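Local coordinates for protein adhesin (Streptococcus sanguinis SK1 = NCTC 7863, PDB 6VT2) that binds sialylated glycans through two tandem Siglec-like modules of a serine-rich repeat adhesin, probably helping the bacterium attach to host sialoglycoproteins, at residues T4-T9 with V26-D31; G33-V38 with G68-A73; A321-K326 with V380-D385; F216-E221 with G283-S288; L339-L344 with D403-N408. One frame throughout, in Å; residues are numbered along the deposited sequence.

Interaction 1: T4-T9 with V26-D31; sequences TPPTIT and VETTDD. With CA (calcium ion), chain H.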
# COMPACT_ATOMS: atom_id res chain seq x y z
N THR A 4 -11.52 53.37 -36.48
CA THR A 4 -10.45 52.48 -35.99
C THR A 4 -10.96 51.06 -35.94
O THR A 4 -11.79 50.87 -35.37
CB THR A 4 -10.05 52.91 -34.58
OG1 THR A 4 -9.58 54.25 -34.71
CG2 THR A 4 -8.93 52.06 -34.02
N PRO A 5 -10.35 50.06 -36.55
CA PRO A 5 -10.88 48.73 -36.40
C PRO A 5 -10.63 48.14 -35.01
O PRO A 5 -9.90 48.68 -34.29
CB PRO A 5 -10.12 47.99 -37.50
CG PRO A 5 -8.84 48.74 -37.70
CD PRO A 5 -9.17 50.18 -37.40
N PRO A 6 -11.31 47.04 -34.65
CA PRO A 6 -11.12 46.42 -33.38
C PRO A 6 -9.71 45.88 -33.14
O PRO A 6 -9.02 45.71 -34.07
CB PRO A 6 -12.08 45.23 -33.35
CG PRO A 6 -13.11 45.55 -34.38
CD PRO A 6 -12.36 46.35 -35.42
N THR A 7 -9.38 45.71 -31.88
CA THR A 7 -8.09 45.18 -31.42
C THR A 7 -8.29 43.70 -31.11
O THR A 7 -9.12 43.41 -30.29
CB THR A 7 -7.59 45.95 -30.20
OG1 THR A 7 -7.43 47.31 -30.59
CG2 THR A 7 -6.28 45.41 -29.67
N ILE A 8 -7.48 42.85 -31.72
CA ILE A 8 -7.60 41.40 -31.58
C ILE A 8 -6.36 40.88 -30.90
O ILE A 8 -5.24 41.20 -31.30
CB ILE A 8 -7.75 40.72 -32.96
CG1 ILE A 8 -8.91 41.28 -33.76
CG2 ILE A 8 -7.93 39.20 -32.80
CD1 ILE A 8 -8.92 40.85 -35.15
N THR A 9 -6.62 40.06 -29.86
CA THR A 9 -5.58 39.45 -29.05
C THR A 9 -5.73 37.90 -29.14
O THR A 9 -6.83 37.46 -29.02
CB THR A 9 -5.55 39.90 -27.60
OG1 THR A 9 -5.28 41.29 -27.65
CG2 THR A 9 -4.47 39.21 -26.81
N VAL A 26 -9.91 33.91 -28.62
CA VAL A 26 -9.44 35.14 -29.27
C VAL A 26 -10.21 36.24 -28.52
O VAL A 26 -11.26 36.01 -28.19
CB VAL A 26 -9.76 35.14 -30.77
CG1 VAL A 26 -9.53 36.52 -31.36
CG2 VAL A 26 -9.00 34.04 -31.52
N GLU A 27 -9.58 37.32 -28.17
CA GLU A 27 -10.25 38.42 -27.43
C GLU A 27 -10.22 39.65 -28.33
O GLU A 27 -9.21 39.88 -28.90
CB GLU A 27 -9.59 38.67 -26.09
CG GLU A 27 -9.95 37.63 -25.04
CD GLU A 27 -9.68 38.11 -23.62
OE1 GLU A 27 -8.83 38.97 -23.45
OE2 GLU A 27 -10.35 37.64 -22.71
N THR A 28 -11.37 40.32 -28.45
CA THR A 28 -11.49 41.47 -29.35
C THR A 28 -12.05 42.66 -28.59
O THR A 28 -12.92 42.46 -27.92
CB THR A 28 -12.31 41.14 -30.61
OG1 THR A 28 -11.69 40.03 -31.25
CG2 THR A 28 -12.37 42.28 -31.59
N THR A 29 -11.40 43.80 -28.69
CA THR A 29 -12.11 45.02 -28.06
C THR A 29 -12.21 46.12 -29.11
O THR A 29 -11.59 46.07 -30.06
CB THR A 29 -11.28 45.53 -26.88
OG1 THR A 29 -10.01 45.89 -27.42
CG2 THR A 29 -11.01 44.50 -25.82
N ASP A 30 -13.00 47.13 -28.81
CA ASP A 30 -13.10 48.29 -29.70
C ASP A 30 -13.50 49.45 -28.82
O ASP A 30 -14.34 49.24 -28.03
CB ASP A 30 -14.09 48.05 -30.83
CG ASP A 30 -14.05 49.13 -31.89
OD1 ASP A 30 -13.21 49.07 -32.69
OD2 ASP A 30 -14.93 49.94 -31.90
N ASP A 31 -13.08 50.66 -29.13
CA ASP A 31 -13.45 51.84 -28.32
C ASP A 31 -14.96 52.16 -28.44
O ASP A 31 -15.48 52.65 -27.54
CB ASP A 31 -12.66 53.07 -28.71
CG ASP A 31 -11.35 53.27 -27.97
OD1 ASP A 31 -10.97 52.39 -27.20
OD2 ASP A 31 -10.74 54.33 -28.16
CA CA H . -13.83 51.02 -33.86
O HOH W 1 -8.15 42.43 -27.55
O HOH W 2 -12.69 52.21 -32.22
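The carboxylate of Asp30 lies beside the ring of Pro6, with OD1 3.9 Å from Pro6 CG, while the edge carrying both oxygens is turned to a calcium ion. That edge binds the ion as a bidentate ligand, OD1 at 2.4 Å from the calcium, with OD2 slightly farther and also hydrogen-bonded to Ser32 OG; CG stands anti to the backbone N of Asp30 (chi1 -170°), which sets it on the side of Pro6 and Thr4. Thr4 adds its carbonyl oxygen and a water joins them, with Asp2 and Asp104 completing the site. Pro6 N has no hydrogen, so its nearness to OD1 is packing.

Beyond the ion the chains run antiparallel. Thr7 pairs with Thr29 and Thr9 with Glu27, each by two backbone bonds such as Thr29 N to Thr7 O at 2.8 Å. A water donates to Thr7 O and also bonds Thr9 OG1. Between these pairs, Ile8 and Thr28 point side by side to the other face. There the beta-branched Ile8, Val26 and Thr28 suit a strand and pack tightly: Ile8 CG2 meets Val26 CG1 at 3.4 Å, and Thr28 CG2 reaches CB of Pro6, just before strand 7-9, also at 3.4 Å.

Strand 7-9 is an outer strand of its sheet, next to strand 21-29, and the face bearing Ile8, Thr28 and Val26 packs on strand 95-104 of the second sheet.

Interaction 2: G33-V38 with G68-A73; sequences GRVNRV and GNATPA. With SO4 (sulfate ion), chain L.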
# COMPACT_ATOMS: atom_id res chain seq x y z
N GLY A 33 -17.08 49.84 -28.25
CA GLY A 33 -17.65 48.84 -27.40
C GLY A 33 -18.41 47.76 -28.10
O GLY A 33 -18.97 46.92 -27.41
N ARG A 34 -18.58 47.84 -29.41
CA ARG A 34 -19.36 46.87 -30.15
C ARG A 34 -18.58 46.32 -31.35
O ARG A 34 -18.17 47.06 -32.24
CB ARG A 34 -20.69 47.49 -30.60
CG ARG A 34 -21.52 46.57 -31.36
CD ARG A 34 -22.88 47.17 -31.72
NE ARG A 34 -23.58 46.29 -32.61
CZ ARG A 34 -24.87 46.36 -32.93
NH1 ARG A 34 -25.62 47.26 -32.33
NH2 ARG A 34 -25.39 45.53 -33.79
N VAL A 35 -18.50 45.00 -31.40
CA VAL A 35 -17.92 44.30 -32.52
C VAL A 35 -19.00 43.42 -33.14
O VAL A 35 -19.75 42.71 -32.42
CB VAL A 35 -16.72 43.48 -32.05
CG1 VAL A 35 -16.31 42.48 -33.12
CG2 VAL A 35 -15.60 44.40 -31.68
N ASN A 36 -19.13 43.52 -34.44
CA ASN A 36 -20.21 42.90 -35.15
C ASN A 36 -19.78 41.61 -35.83
O ASN A 36 -20.61 40.76 -36.08
CB ASN A 36 -20.80 43.87 -36.17
CG ASN A 36 -21.79 44.82 -35.57
OD1 ASN A 36 -21.85 44.96 -34.38
ND2 ASN A 36 -22.48 45.57 -36.43
N ARG A 37 -18.51 41.45 -36.17
CA ARG A 37 -18.06 40.23 -36.85
C ARG A 37 -16.68 39.87 -36.33
O ARG A 37 -15.92 40.72 -36.09
CB ARG A 37 -17.91 40.43 -38.36
CG ARG A 37 -19.18 40.86 -39.08
CD ARG A 37 -19.01 41.11 -40.54
NE ARG A 37 -18.78 40.06 -41.51
CZ ARG A 37 -19.01 38.78 -41.43
NH1 ARG A 37 -18.68 38.03 -42.46
NH2 ARG A 37 -19.50 38.19 -40.36
N VAL A 38 -16.54 38.55 -35.98
CA VAL A 38 -15.10 38.01 -35.86
C VAL A 38 -15.06 36.83 -36.83
O VAL A 38 -15.91 36.05 -36.81
CB VAL A 38 -14.87 37.59 -34.40
CG1 VAL A 38 -13.51 36.93 -34.25
CG2 VAL A 38 -15.01 38.79 -33.47
N GLY A 68 -21.72 47.08 -26.30
CA GLY A 68 -21.02 46.83 -25.09
C GLY A 68 -20.39 45.47 -25.01
O GLY A 68 -19.87 45.09 -23.96
N ASN A 69 -20.36 44.78 -26.12
CA ASN A 69 -19.83 43.43 -26.10
C ASN A 69 -18.32 43.35 -26.24
O ASN A 69 -17.81 42.25 -26.19
CB ASN A 69 -20.41 42.55 -27.20
CG ASN A 69 -19.99 42.95 -28.61
OD1 ASN A 69 -19.27 43.90 -28.82
ND2 ASN A 69 -20.45 42.20 -29.59
N ALA A 70 -17.62 44.45 -26.44
CA ALA A 70 -16.23 44.40 -26.79
C ALA A 70 -15.46 45.54 -26.16
O ALA A 70 -14.91 46.40 -26.81
CB ALA A 70 -16.09 44.41 -28.29
N THR A 71 -15.44 45.55 -24.86
CA THR A 71 -14.74 46.59 -24.12
C THR A 71 -13.45 46.00 -23.55
O THR A 71 -13.34 44.79 -23.31
CB THR A 71 -15.61 47.14 -22.98
OG1 THR A 71 -15.77 46.10 -22.02
CG2 THR A 71 -16.98 47.63 -23.48
N PRO A 72 -12.50 46.84 -23.19
CA PRO A 72 -11.33 46.33 -22.44
C PRO A 72 -11.68 45.58 -21.18
O PRO A 72 -11.06 44.55 -20.88
CB PRO A 72 -10.52 47.60 -22.16
CG PRO A 72 -10.93 48.56 -23.21
CD PRO A 72 -12.41 48.28 -23.50
N ALA A 73 -12.69 46.03 -20.45
CA ALA A 73 -13.10 45.35 -19.23
C ALA A 73 -13.72 43.99 -19.49
O ALA A 73 -13.66 43.12 -18.63
CB ALA A 73 -14.09 46.25 -18.47
S SO4 L . -19.95 35.61 -40.91
O1 SO4 L . -20.41 34.32 -41.34
O2 SO4 L . -18.61 35.74 -41.11
O3 SO4 L . -20.71 36.56 -41.62
O4 SO4 L . -20.27 35.68 -39.51
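Gly33 turns its carbonyl oxygen into the bend of 68-73, where Ala70 N donates to it at 3.0 Å from well above the carbonyl plane. A positive phi of 87° makes glycine the natural residue here, and its CA lies against Thr71 CG2. Arg34 directs its CB away from the loop, but its CA comes 3.3 Å from Asn69 OD1; farther out its NE bonds Asn36 OD1 at 2.8 Å, and NH2 reaches Ser65.

Val35 carries the centre of the contact. The amide of Asn69 reads both polar groups of its backbone: OD1 takes the N-H of Val35 on an in-plane lone pair at 2.9 Å, and ND2 gives an almost straight bond to Val35 O at 3.0 Å, with the acceptor in the amide plane. Asn69 holds CG between its own backbone N and carbonyl carbon (chi1 68°), a crowded position that sets CG on the side of Val35. Asparagine suits the place because it supplies a donor and an acceptor together; its ND2 has a second acceptor in Asn63 O. On the apolar side, Val35 CG2 presses on Ala70 CB at 3.4 Å, a tight fit for a small methyl.

Asn36 and Arg37 both face Glu103 of strand 95-104, a classic beta bulge just after the point where the loop joining strands 58-61 and 76-83 bonds to this outer strand of the Siglec-like beta-sandwich.

Interaction 3: A321-K326 with V380-D385; sequences ANQTDK and VIYPDD. With CA (calcium ion), chain G.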
# COMPACT_ATOMS: atom_id res chain seq x y z
N ALA A 321 7.23 -23.18 29.04
CA ALA A 321 7.44 -22.58 30.35
C ALA A 321 6.35 -23.02 31.31
O ALA A 321 5.21 -23.21 30.95
CB ALA A 321 7.46 -21.08 30.25
N ASN A 322 6.73 -23.10 32.57
CA ASN A 322 5.76 -23.36 33.61
C ASN A 322 4.99 -22.10 33.88
O ASN A 322 5.55 -21.00 33.84
CB ASN A 322 6.45 -23.80 34.89
CG ASN A 322 7.15 -25.09 34.76
OD1 ASN A 322 6.59 -26.07 34.27
ND2 ASN A 322 8.37 -25.12 35.18
N GLN A 323 3.75 -22.26 34.30
CA GLN A 323 2.96 -21.09 34.65
C GLN A 323 3.57 -20.26 35.76
O GLN A 323 3.38 -19.03 35.78
CB GLN A 323 1.54 -21.51 35.03
CG GLN A 323 0.76 -21.86 33.79
CD GLN A 323 -0.65 -22.22 34.08
OE1 GLN A 323 -1.26 -21.72 35.08
NE2 GLN A 323 -1.21 -23.12 33.28
N THR A 324 4.26 -20.89 36.68
CA THR A 324 4.85 -20.10 37.74
C THR A 324 5.82 -19.09 37.18
O THR A 324 6.07 -18.08 37.83
CB THR A 324 5.49 -21.00 38.79
OG1 THR A 324 5.92 -20.12 39.84
CG2 THR A 324 6.67 -21.76 38.27
N ASP A 325 6.33 -19.29 35.96
CA ASP A 325 7.24 -18.33 35.39
C ASP A 325 6.55 -17.03 35.02
O ASP A 325 7.22 -16.00 34.88
CB ASP A 325 7.92 -18.93 34.17
CG ASP A 325 8.87 -20.01 34.47
OD1 ASP A 325 9.06 -20.36 35.64
OD2 ASP A 325 9.40 -20.59 33.49
N LYS A 326 5.23 -17.02 34.85
CA LYS A 326 4.57 -15.76 34.56
C LYS A 326 3.70 -15.21 35.67
O LYS A 326 3.19 -14.12 35.50
CB LYS A 326 3.71 -15.87 33.31
CG LYS A 326 2.65 -16.84 33.42
CD LYS A 326 1.67 -16.75 32.15
CE LYS A 326 0.75 -15.63 32.16
NZ LYS A 326 -0.30 -15.72 31.12
N VAL A 380 1.53 -22.33 46.48
CA VAL A 380 0.64 -21.99 45.40
C VAL A 380 0.96 -22.96 44.27
O VAL A 380 2.10 -23.02 43.79
CB VAL A 380 0.87 -20.55 44.95
CG1 VAL A 380 -0.01 -20.17 43.83
CG2 VAL A 380 0.68 -19.58 46.12
N ILE A 381 -0.03 -23.73 43.85
CA ILE A 381 0.16 -24.74 42.82
C ILE A 381 -0.66 -24.37 41.60
O ILE A 381 -1.89 -24.28 41.65
CB ILE A 381 -0.24 -26.12 43.35
CG1 ILE A 381 0.53 -26.44 44.67
CG2 ILE A 381 -0.02 -27.12 42.29
CD1 ILE A 381 0.07 -27.76 45.26
N TYR A 382 0.04 -24.12 40.51
CA TYR A 382 -0.58 -23.70 39.28
C TYR A 382 -1.05 -24.92 38.53
O TYR A 382 -0.60 -26.03 38.78
CB TYR A 382 0.42 -22.94 38.43
CG TYR A 382 0.84 -21.68 39.09
CD1 TYR A 382 0.01 -20.58 39.04
CD2 TYR A 382 2.03 -21.60 39.77
CE1 TYR A 382 0.34 -19.43 39.70
CE2 TYR A 382 2.37 -20.43 40.41
CZ TYR A 382 1.53 -19.39 40.40
OH TYR A 382 1.84 -18.23 41.06
N PRO A 383 -2.02 -24.75 37.65
CA PRO A 383 -2.71 -25.92 37.10
C PRO A 383 -1.89 -26.74 36.10
O PRO A 383 -2.36 -27.80 35.68
CB PRO A 383 -3.97 -25.30 36.47
CG PRO A 383 -3.73 -23.91 36.37
CD PRO A 383 -2.78 -23.53 37.46
N ASP A 384 -0.70 -26.30 35.73
CA ASP A 384 0.19 -27.08 34.91
C ASP A 384 1.17 -27.88 35.77
O ASP A 384 2.06 -28.55 35.24
CB ASP A 384 0.98 -26.22 33.93
CG ASP A 384 1.83 -25.16 34.58
OD1 ASP A 384 1.49 -24.70 35.68
OD2 ASP A 384 2.83 -24.74 33.99
N ASP A 385 1.03 -27.83 37.09
CA ASP A 385 1.94 -28.56 37.94
C ASP A 385 1.85 -30.05 37.66
O ASP A 385 0.77 -30.62 37.65
CB ASP A 385 1.60 -28.29 39.41
CG ASP A 385 2.54 -28.95 40.39
OD1 ASP A 385 3.67 -28.47 40.55
OD2 ASP A 385 2.12 -29.94 41.00
CA CA G . 6.14 -17.50 40.13
O HOH W 3 7.20 -15.47 39.14
O HOH W 4 8.47 -18.13 40.04
O HOH W 5 6.66 -15.83 41.70
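This is a contact between loops at the junction of two modules: 321-326 leaves the last strand of the second Siglec-like domain, and 380-385 is the end of a strand and the following turn in the Rib-like domain. Gln323 and Asp384 are its centre. The backbone N-H of Gln323 donates to Asp384 OD2 at 2.7 Å on the syn side, 23° out of the carboxylate plane. At the same time the two side chains slide past each other in opposite directions with their amide and carboxylate planes stacked only 15° apart, Gln323 CB lying 3.3 Å from Asp384 OD1. The long, flat glutamine suits this place: its OE1 rests 3.4 Å from Pro383 CD, while NE2 reaches back to Arg218 O. Asp384 OD1 is held by Ser391.

A type I turn from Tyr382 to Asp385, with proline at its second position, presents the carboxylate.

Tyr382 lies across Thr324 at about a right angle. Its ring has Gln323 C over one face, and Thr324 CB is 3.6 Å from CE2, while OH bonds Asp393. Thr324 doubles as a calcium ligand through its carbonyl oxygen at 2.4 Å and through OG1 at 2.6 Å; OG1 is anti to the backbone N (chi1 -174°), which turns it to the ion and to Arg392 O. Three waters, Tyr327 O and Asp393 OD1 also bind the ion.

Interaction 4: F216-E221 with G283-S288; sequences FYRGEE and GTIPKS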
# COMPACT_ATOMS: atom_id res chain seq x y z
N PHE A 216 5.77 -20.67 25.20
CA PHE A 216 4.42 -21.14 25.40
C PHE A 216 4.35 -21.64 26.82
O PHE A 216 5.11 -22.52 27.21
CB PHE A 216 4.04 -22.25 24.41
CG PHE A 216 3.63 -21.73 23.09
CD1 PHE A 216 4.51 -21.07 22.22
CD2 PHE A 216 2.33 -21.93 22.67
CE1 PHE A 216 4.04 -20.61 20.99
CE2 PHE A 216 1.89 -21.40 21.49
CZ PHE A 216 2.75 -20.80 20.65
N TYR A 217 3.41 -21.14 27.56
CA TYR A 217 3.23 -21.56 28.93
C TYR A 217 2.39 -22.81 28.95
O TYR A 217 1.30 -22.82 28.35
CB TYR A 217 2.55 -20.44 29.73
CG TYR A 217 3.47 -19.29 29.90
CD1 TYR A 217 4.46 -19.27 30.84
CD2 TYR A 217 3.40 -18.24 29.00
CE1 TYR A 217 5.33 -18.23 30.91
CE2 TYR A 217 4.29 -17.21 29.08
CZ TYR A 217 5.23 -17.20 30.05
OH TYR A 217 6.16 -16.17 30.09
N ARG A 218 2.85 -23.83 29.65
CA ARG A 218 2.13 -25.08 29.69
C ARG A 218 0.71 -24.83 30.18
O ARG A 218 0.49 -24.15 31.17
CB ARG A 218 2.87 -26.07 30.61
CG ARG A 218 4.25 -26.39 30.05
CD ARG A 218 5.16 -27.04 31.10
NE ARG A 218 4.63 -28.29 31.59
CZ ARG A 218 4.24 -28.52 32.84
NH1 ARG A 218 4.37 -27.60 33.76
NH2 ARG A 218 3.77 -29.67 33.21
N GLY A 219 -0.26 -25.37 29.47
CA GLY A 219 -1.63 -25.27 29.87
C GLY A 219 -2.32 -23.98 29.57
O GLY A 219 -3.45 -23.80 30.04
N GLU A 220 -1.79 -23.12 28.81
CA GLU A 220 -2.42 -21.86 28.40
C GLU A 220 -2.23 -21.71 26.91
O GLU A 220 -1.12 -21.80 26.41
CB GLU A 220 -1.82 -20.63 29.07
CG GLU A 220 -2.05 -20.63 30.59
CD GLU A 220 -1.64 -19.33 31.26
OE1 GLU A 220 -1.96 -19.16 32.48
OE2 GLU A 220 -1.04 -18.46 30.58
N GLU A 221 -3.21 -21.38 26.22
CA GLU A 221 -3.07 -21.23 24.78
C GLU A 221 -2.21 -20.01 24.47
O GLU A 221 -2.35 -18.94 25.07
CB GLU A 221 -4.40 -21.09 24.15
CG GLU A 221 -4.35 -21.07 22.64
CD GLU A 221 -5.77 -21.09 22.10
OE1 GLU A 221 -6.62 -20.23 22.47
OE2 GLU A 221 -6.03 -22.06 21.35
N GLY A 283 -1.72 -22.58 19.67
CA GLY A 283 -2.02 -23.82 20.33
C GLY A 283 -1.64 -23.78 21.79
O GLY A 283 -1.13 -22.78 22.28
N THR A 284 -1.79 -24.94 22.44
CA THR A 284 -1.48 -25.11 23.84
C THR A 284 -0.52 -26.27 24.00
O THR A 284 -0.82 -27.38 23.59
CB THR A 284 -2.75 -25.37 24.63
OG1 THR A 284 -3.66 -24.28 24.46
CG2 THR A 284 -2.46 -25.47 26.15
N ILE A 285 0.60 -26.02 24.64
CA ILE A 285 1.42 -27.11 25.12
C ILE A 285 0.75 -27.68 26.35
O ILE A 285 0.65 -26.98 27.37
CB ILE A 285 2.82 -26.60 25.43
CG1 ILE A 285 3.53 -26.04 24.22
CG2 ILE A 285 3.68 -27.74 26.05
CD1 ILE A 285 3.70 -26.98 23.04
N PRO A 286 0.25 -28.90 26.32
CA PRO A 286 -0.39 -29.44 27.53
C PRO A 286 0.61 -29.80 28.60
O PRO A 286 1.79 -29.98 28.34
CB PRO A 286 -1.10 -30.68 27.01
CG PRO A 286 -0.16 -31.16 25.87
CD PRO A 286 0.34 -29.89 25.23
N LYS A 287 0.10 -29.86 29.84
CA LYS A 287 1.01 -30.06 30.95
C LYS A 287 1.69 -31.42 30.90
O LYS A 287 2.70 -31.59 31.57
CB LYS A 287 0.29 -29.87 32.28
CG LYS A 287 -0.73 -30.96 32.63
CD LYS A 287 -1.41 -30.72 33.95
CE LYS A 287 -2.15 -31.99 34.37
NZ LYS A 287 -2.97 -31.74 35.59
N SER A 288 1.16 -32.34 30.10
CA SER A 288 1.81 -33.63 29.93
C SER A 288 3.20 -33.50 29.33
O SER A 288 3.98 -34.46 29.44
CB SER A 288 1.00 -34.55 29.07
OG SER A 288 0.81 -33.94 27.82
O HOH W 6 1.00 -23.40 25.64
O HOH W 7 -4.98 -24.48 22.17
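Phe216 and Ile285 form the packed end of this contact, with Phe216 CB 3.8 Å from Ile285 CG1. Gly283 O comes to the edge of the phenyl ring, in its plane, 3.4 Å from CE2, where the ring's hydrogens are slightly positive. A water also lies at the ring's edge, bridging Glu220 O and Ile285 N. Ile285 also lies on Phe258 and Phe320, in keeping with its branched apolar side chain.

Between the two ends, a type II turn from Tyr217 to Glu220 puts Gly219 at the position that calls for positive phi, and its N-H bonds Ile285 O at 2.8 Å. The turn leads out of strand 213-217 of the Siglec-like sandwich. Arg218 bends at chi3 (61°) and its NH2 gives a bond to an in-plane lone pair of Lys287 O at 2.7 Å.

The other side is wetter. A second water lies between Glu221 OE2 and Thr284 OG1, 2.7 Å from the latter, while Glu221 OE1 forms a salt bridge with Arg282. Exposed Lys287 stretches its extended chain away from the turn.

Interaction 5: L339-L344 with D403-N408; sequences LNPQQL and DLRPRN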
# COMPACT_ATOMS: atom_id res chain seq x y z
N LEU A 339 -1.75 -18.94 67.36
CA LEU A 339 -1.34 -19.21 68.72
C LEU A 339 -0.03 -19.96 68.82
O LEU A 339 0.68 -19.84 69.82
CB LEU A 339 -2.45 -19.99 69.41
CG LEU A 339 -3.79 -19.29 69.53
CD1 LEU A 339 -4.84 -20.27 70.06
CD2 LEU A 339 -3.64 -18.08 70.46
N ASN A 340 0.31 -20.77 67.82
CA ASN A 340 1.50 -21.61 67.85
C ASN A 340 2.10 -21.54 66.46
O ASN A 340 1.62 -22.23 65.55
CB ASN A 340 1.22 -23.07 68.18
CG ASN A 340 2.47 -23.89 68.16
OD1 ASN A 340 3.53 -23.44 67.72
ND2 ASN A 340 2.39 -25.12 68.71
N PRO A 341 3.11 -20.71 66.24
CA PRO A 341 3.65 -20.54 64.87
C PRO A 341 4.23 -21.81 64.29
O PRO A 341 4.40 -21.88 63.08
CB PRO A 341 4.73 -19.47 65.04
CG PRO A 341 4.29 -18.72 66.33
CD PRO A 341 3.70 -19.76 67.22
N GLN A 342 4.56 -22.80 65.09
CA GLN A 342 5.10 -24.04 64.53
C GLN A 342 4.02 -25.02 64.14
O GLN A 342 4.29 -26.00 63.46
CB GLN A 342 6.05 -24.72 65.53
CG GLN A 342 7.45 -24.05 65.59
CD GLN A 342 8.49 -24.96 66.25
OE1 GLN A 342 8.15 -26.01 66.82
NE2 GLN A 342 9.76 -24.56 66.16
N GLN A 343 2.78 -24.78 64.53
CA GLN A 343 1.70 -25.68 64.17
C GLN A 343 0.42 -24.87 64.15
O GLN A 343 -0.22 -24.65 65.20
CB GLN A 343 1.59 -26.85 65.13
CG GLN A 343 0.47 -27.80 64.80
CD GLN A 343 0.68 -28.44 63.42
OE1 GLN A 343 1.57 -29.28 63.27
NE2 GLN A 343 -0.10 -28.03 62.43
N LEU A 344 -0.01 -24.48 62.97
CA LEU A 344 -1.25 -23.75 62.85
C LEU A 344 -2.40 -24.72 63.04
O LEU A 344 -2.29 -25.83 62.71
CB LEU A 344 -1.34 -23.16 61.46
CG LEU A 344 -0.82 -21.73 61.37
CD1 LEU A 344 0.65 -21.69 61.70
CD2 LEU A 344 -1.10 -21.16 59.98
N ASP A 403 2.46 -14.37 65.17
CA ASP A 403 2.46 -14.96 66.51
C ASP A 403 1.63 -14.10 67.45
O ASP A 403 1.80 -12.89 67.52
CB ASP A 403 3.94 -14.99 66.94
CG ASP A 403 4.27 -15.86 68.13
OD1 ASP A 403 3.38 -16.26 68.86
OD2 ASP A 403 5.52 -16.11 68.27
N LEU A 404 0.77 -14.74 68.24
CA LEU A 404 -0.06 -14.06 69.23
C LEU A 404 0.40 -14.41 70.66
O LEU A 404 -0.30 -14.06 71.55
CB LEU A 404 -1.46 -14.62 69.08
CG LEU A 404 -2.18 -14.20 67.81
CD1 LEU A 404 -3.53 -14.85 67.82
CD2 LEU A 404 -2.28 -12.69 67.74
N ARG A 405 1.48 -15.13 70.82
CA ARG A 405 1.91 -15.53 72.16
C ARG A 405 2.21 -14.23 72.92
O ARG A 405 2.92 -13.46 72.41
CB ARG A 405 3.08 -16.50 72.09
CG ARG A 405 2.62 -17.89 71.68
CD ARG A 405 3.77 -18.86 71.60
NE ARG A 405 4.72 -18.29 70.71
CZ ARG A 405 5.98 -18.64 70.61
NH1 ARG A 405 6.80 -18.01 69.79
NH2 ARG A 405 6.44 -19.66 71.29
N PRO A 406 1.81 -14.02 74.19
CA PRO A 406 2.18 -12.83 74.85
C PRO A 406 3.66 -12.80 75.20
O PRO A 406 4.36 -13.73 75.19
CB PRO A 406 1.39 -12.82 76.17
CG PRO A 406 0.31 -13.78 75.92
CD PRO A 406 0.91 -14.82 75.01
N ARG A 407 4.07 -11.61 75.58
CA ARG A 407 5.46 -11.40 75.97
C ARG A 407 5.50 -11.57 77.48
O ARG A 407 4.49 -11.45 78.13
CB ARG A 407 5.91 -10.09 75.35
CG ARG A 407 6.04 -10.25 73.84
CD ARG A 407 6.35 -8.96 73.14
NE ARG A 407 6.34 -9.11 71.69
CZ ARG A 407 7.37 -9.37 70.89
NH1 ARG A 407 8.60 -9.60 71.36
NH2 ARG A 407 7.17 -9.42 69.58
N ASN A 408 6.66 -11.97 77.96
CA ASN A 408 6.83 -12.29 79.39
C ASN A 408 6.53 -11.05 80.24
O ASN A 408 6.63 -9.95 79.70
CB ASN A 408 8.26 -12.75 79.65
CG ASN A 408 8.73 -13.98 78.90
OD1 ASN A 408 7.94 -14.81 78.45
ND2 ASN A 408 10.04 -14.11 78.77
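Leu339 and Leu404 are the closest backbone neighbours here, their CA atoms 5.3 Å apart, in two loops at the far end of the Rib-like domain. Apart from Asp403, which ends strand 401-403, both segments are loop. From Asn340 to Gln343 the first makes a type I turn, whose second position suits the fixed phi of Pro341; Asn340 OD1 accepts from Gln342 N, an Asx turn over the same corner. In the second segment Arg405 N meets Asp403 OD1 from above the carboxylate plane, another Asx turn.

Between the segments the meeting is one of packing. Pro341 sets its ring against the carboxylate of Asp403, CG to CG 3.4 Å, and its CD lies over one face of the Arg405 guanidinium, 3.9 Å from NE. The apolar ring of the proline thus covers part of the Asp403-Arg405 ion pair. The leucines touch more lightly, Leu339 CD2 to Leu404 CD1 at 4.2 Å, the side chains crossing at a slant on an exposed surface. Arg405 brings its aliphatic part to the other chain too, CG lying 3.3 Å from Leu339 O.

The arginine is steadied within its own segment. A bend at chi3 (-55°) turns it back on Asp403 for a side-on grip, both bonds in the guanidinium plane and on syn lone pairs: NE to OD1 at 3.1 Å and NH1 to OD2 at 2.7 Å.

Along the chain the order is interaction 1, interaction 2, interaction 4, interaction 3, with interaction 5 alternating its segments with those of interaction 3. Interactions 1 and 2 share the first Siglec-like module, their centres about 7 Å apart, and touch where Asp30 N probably bonds Ala70 O. Interaction 4 lies in the second such module and adjoins interaction 3, about 11 Å away between centres, through probable backbone bonds between Ala321 and both Phe216 and Arg218. Interaction 3 joins that module to the final Rib-like domain, whose far end holds interaction 5, its centre about 33 Å from that of interaction 3. About 119 Å separates the centres of interactions 1 and 5, consistent with an elongated adhesin holding two glycan sites well apart.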